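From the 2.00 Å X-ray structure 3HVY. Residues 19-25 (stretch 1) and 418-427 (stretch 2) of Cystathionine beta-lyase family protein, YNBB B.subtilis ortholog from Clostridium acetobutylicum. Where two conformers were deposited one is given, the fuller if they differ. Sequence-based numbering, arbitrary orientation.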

# COMPACT_ATOMS: atom_id res chain seq x y z
N ARG D 19 19.19 40.00 16.81
CA ARG D 19 18.72 39.87 18.17
C ARG D 19 18.26 38.44 18.40
O ARG D 19 18.57 37.84 19.43
CB ARG D 19 17.61 40.87 18.48
CG ARG D 19 17.18 40.94 19.96
N VAL D 20 17.49 37.89 17.45
CA VAL D 20 17.03 36.52 17.58
C VAL D 20 18.21 35.53 17.56
O VAL D 20 18.26 34.53 18.34
CB VAL D 20 15.94 36.19 16.54
CG1 VAL D 20 15.66 34.66 16.56
CG2 VAL D 20 14.66 36.95 16.87
N LEU D 21 19.18 35.77 16.68
CA LEU D 21 20.35 34.90 16.67
C LEU D 21 21.15 34.99 17.96
O LEU D 21 21.75 33.99 18.41
CB LEU D 21 21.23 35.18 15.44
CG LEU D 21 20.56 34.80 14.10
CD1 LEU D 21 21.34 35.37 12.94
CD2 LEU D 21 20.38 33.30 13.97
N GLU D 22 21.18 36.14 18.60
CA GLU D 22 21.88 36.22 19.89
C GLU D 22 21.11 35.38 20.94
O GLU D 22 21.71 34.72 21.74
CB GLU D 22 22.07 37.67 20.37
N LEU D 23 19.78 35.44 20.94
CA LEU D 23 18.99 34.66 21.90
C LEU D 23 19.21 33.16 21.67
O LEU D 23 19.31 32.37 22.63
CB LEU D 23 17.50 35.03 21.77
CG LEU D 23 17.16 36.42 22.26
CD1 LEU D 23 15.69 36.75 22.03
CD2 LEU D 23 17.52 36.57 23.73
N TYR D 24 19.29 32.78 20.40
CA TYR D 24 19.57 31.41 19.97
C TYR D 24 20.86 30.90 20.56
O TYR D 24 20.88 29.81 21.13
CB TYR D 24 19.62 31.35 18.43
CG TYR D 24 20.21 30.08 17.87
CD1 TYR D 24 19.66 28.84 18.17
CD2 TYR D 24 21.31 30.11 17.05
CE1 TYR D 24 20.20 27.67 17.67
CE2 TYR D 24 21.85 28.95 16.52
CZ TYR D 24 21.29 27.73 16.82
OH TYR D 24 21.85 26.57 16.30
N GLU D 25 21.94 31.67 20.45
CA GLU D 25 23.23 31.24 20.97
C GLU D 25 23.13 31.08 22.49
O GLU D 25 23.61 30.10 23.03
CB GLU D 25 24.40 32.19 20.58
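Stretch 2 418-427: VLIALSKLIM

Val20 forms the centre of the contact between the N-terminal helical segment 19-25 and the C-terminal end of the chain. Its CA-to-CB bond points toward stretch 2, and its chi1 is in the t well. Both methyls lie 3.6 Å from OG of Ser423; CG1 also lies 4.1 Å from CD2 of Leu419, and CG2 3.7 Å from CG1 of Ile426 and 4.2 Å from CG of Leu422. Val20 thereby touches four residues of stretch 2 and has the largest covered area of any residue in the contact.

These partners come from two kinds of backbone. Residues 418-422 are helical, continuing a helix that begins earlier in the chain, and their axis runs at 141° to that of helix 19-25, so the two segments are closer to antiparallel than to parallel. The axes approach to 10.4 Å, a separation filled by branched aliphatic side chains. Beyond the helix the chain turns: the N atoms of Leu425 and Ile426 both donate hydrogen bonds to O of Leu422, at 2.8 and 3.0 Å, and Ile426 then adopts an extended conformation (phi/psi -123/150°) with its CA-to-CB bond pointing toward stretch 1.

One helical turn along from Arg19 and Val20, Leu23 and Tyr24 extend the apolar surface. CD1 of Leu23 makes a tight contact of 3.3 Å with CD1 of Ile426 and a looser one of 4.4 Å with CD2 of Leu422. Tyr24 instead packs on Leu419: its CB is 3.9 Å from CD2 of Leu419, whose CD1 lies over one face of the tyrosine ring. The antiparallel tendency is evident here, since Tyr24 meets the earlier Leu419 whereas Arg19 lies near the chain terminus. The Tyr24 hydroxyl is hydrogen-bonded elsewhere in the structure.

Ser423 brings a polar group into this largely apolar setting. Its OG donates to the backbone O of Leu419 at 2.8 Å, one turn back, so the hydroxyl is satisfied within its own stretch even as it rests against Val20.

At the polar edge, CB of Arg19 lies 3.9 Å from OXT of Met427, the C-terminal selenomethionine, whose CA-to-CB bond points away from stretch 1 and whose atoms are poorly ordered. The Arg19 side chain is not modelled beyond CG, and no direct hydrogen bond links the stretches among the modelled atoms. A water bridges them instead, donating to O of Met427 at 2.9 Å and accepting a weak hydrogen bond from N of Arg19 at 3.3 Å.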

# COMPACT_ATOMS: atom_id res chain seq x y z
N VAL D 418 11.14 27.51 15.71
CA VAL D 418 11.02 28.51 16.77
C VAL D 418 11.67 29.83 16.39
O VAL D 418 11.12 30.89 16.67
CB VAL D 418 11.51 27.94 18.11
CG1 VAL D 418 11.55 29.05 19.23
CG2 VAL D 418 10.64 26.75 18.48
N LEU D 419 12.84 29.77 15.74
CA LEU D 419 13.52 30.97 15.34
C LEU D 419 12.68 31.71 14.30
O LEU D 419 12.53 32.94 14.40
CB LEU D 419 14.91 30.68 14.75
CG LEU D 419 15.91 29.95 15.63
CD1 LEU D 419 17.27 29.85 14.89
CD2 LEU D 419 16.05 30.61 17.03
N ILE D 420 12.12 30.98 13.35
CA ILE D 420 11.27 31.61 12.35
C ILE D 420 10.06 32.22 13.03
O ILE D 420 9.77 33.39 12.84
CB ILE D 420 10.83 30.61 11.26
CG1 ILE D 420 12.03 30.26 10.40
CG2 ILE D 420 9.72 31.21 10.39
CD1 ILE D 420 11.86 28.95 9.61
N ALA D 421 9.39 31.47 13.88
CA ALA D 421 8.25 32.00 14.59
C ALA D 421 8.61 33.22 15.49
O ALA D 421 7.90 34.24 15.49
CB ALA D 421 7.60 30.89 15.40
N LEU D 422 9.68 33.11 16.26
CA LEU D 422 10.08 34.19 17.17
C LEU D 422 10.44 35.48 16.42
O LEU D 422 10.20 36.58 16.92
CB LEU D 422 11.27 33.73 18.04
CG LEU D 422 11.85 34.73 19.05
CD1 LEU D 422 10.76 35.37 19.96
CD2 LEU D 422 12.99 34.07 19.90
N SER D 423 11.03 35.33 15.23
CA SER D 423 11.43 36.48 14.40
C SER D 423 10.23 37.22 13.82
O SER D 423 10.39 38.24 13.16
CB SER D 423 12.34 36.02 13.27
OG SER D 423 13.55 35.48 13.78
N LYS D 424 9.03 36.69 14.03
CA LYS D 424 7.81 37.42 13.76
C LYS D 424 7.34 38.27 14.96
O LYS D 424 6.44 39.07 14.82
CB LYS D 424 6.71 36.48 13.33
CG LYS D 424 7.14 35.54 12.21
CD LYS D 424 6.07 35.23 11.23
CE LYS D 424 4.67 35.51 11.81
NZ LYS D 424 3.48 34.97 11.07
N LEU D 425 7.94 38.09 16.13
CA LEU D 425 7.52 38.86 17.30
C LEU D 425 8.58 39.87 17.75
O LEU D 425 8.22 40.97 18.19
CB LEU D 425 7.19 37.95 18.50
CG LEU D 425 6.32 36.72 18.36
CD1 LEU D 425 6.13 36.13 19.75
CD2 LEU D 425 5.00 36.96 17.68
N ILE D 426 9.85 39.50 17.71
CA ILE D 426 10.88 40.44 18.14
C ILE D 426 11.89 40.70 17.03
O ILE D 426 12.15 39.85 16.18
CB ILE D 426 11.58 40.03 19.48
CG1 ILE D 426 12.67 39.00 19.25
CG2 ILE D 426 10.54 39.60 20.58
CD1 ILE D 426 13.27 38.53 20.56
N MSE D 427 12.45 41.90 17.05
CA MSE D 427 13.41 42.32 16.02
C MSE D 427 14.66 43.01 16.58
O MSE D 427 15.66 43.17 15.87
OXT MSE D 427 14.73 43.38 17.77
CB MSE D 427 12.67 43.14 14.95
CG MSE D 427 12.03 42.21 13.87
SE MSE D 427 10.12 42.49 13.44
CE MSE D 427 9.79 41.02 12.01
O HOH W 1 18.57 42.96 15.47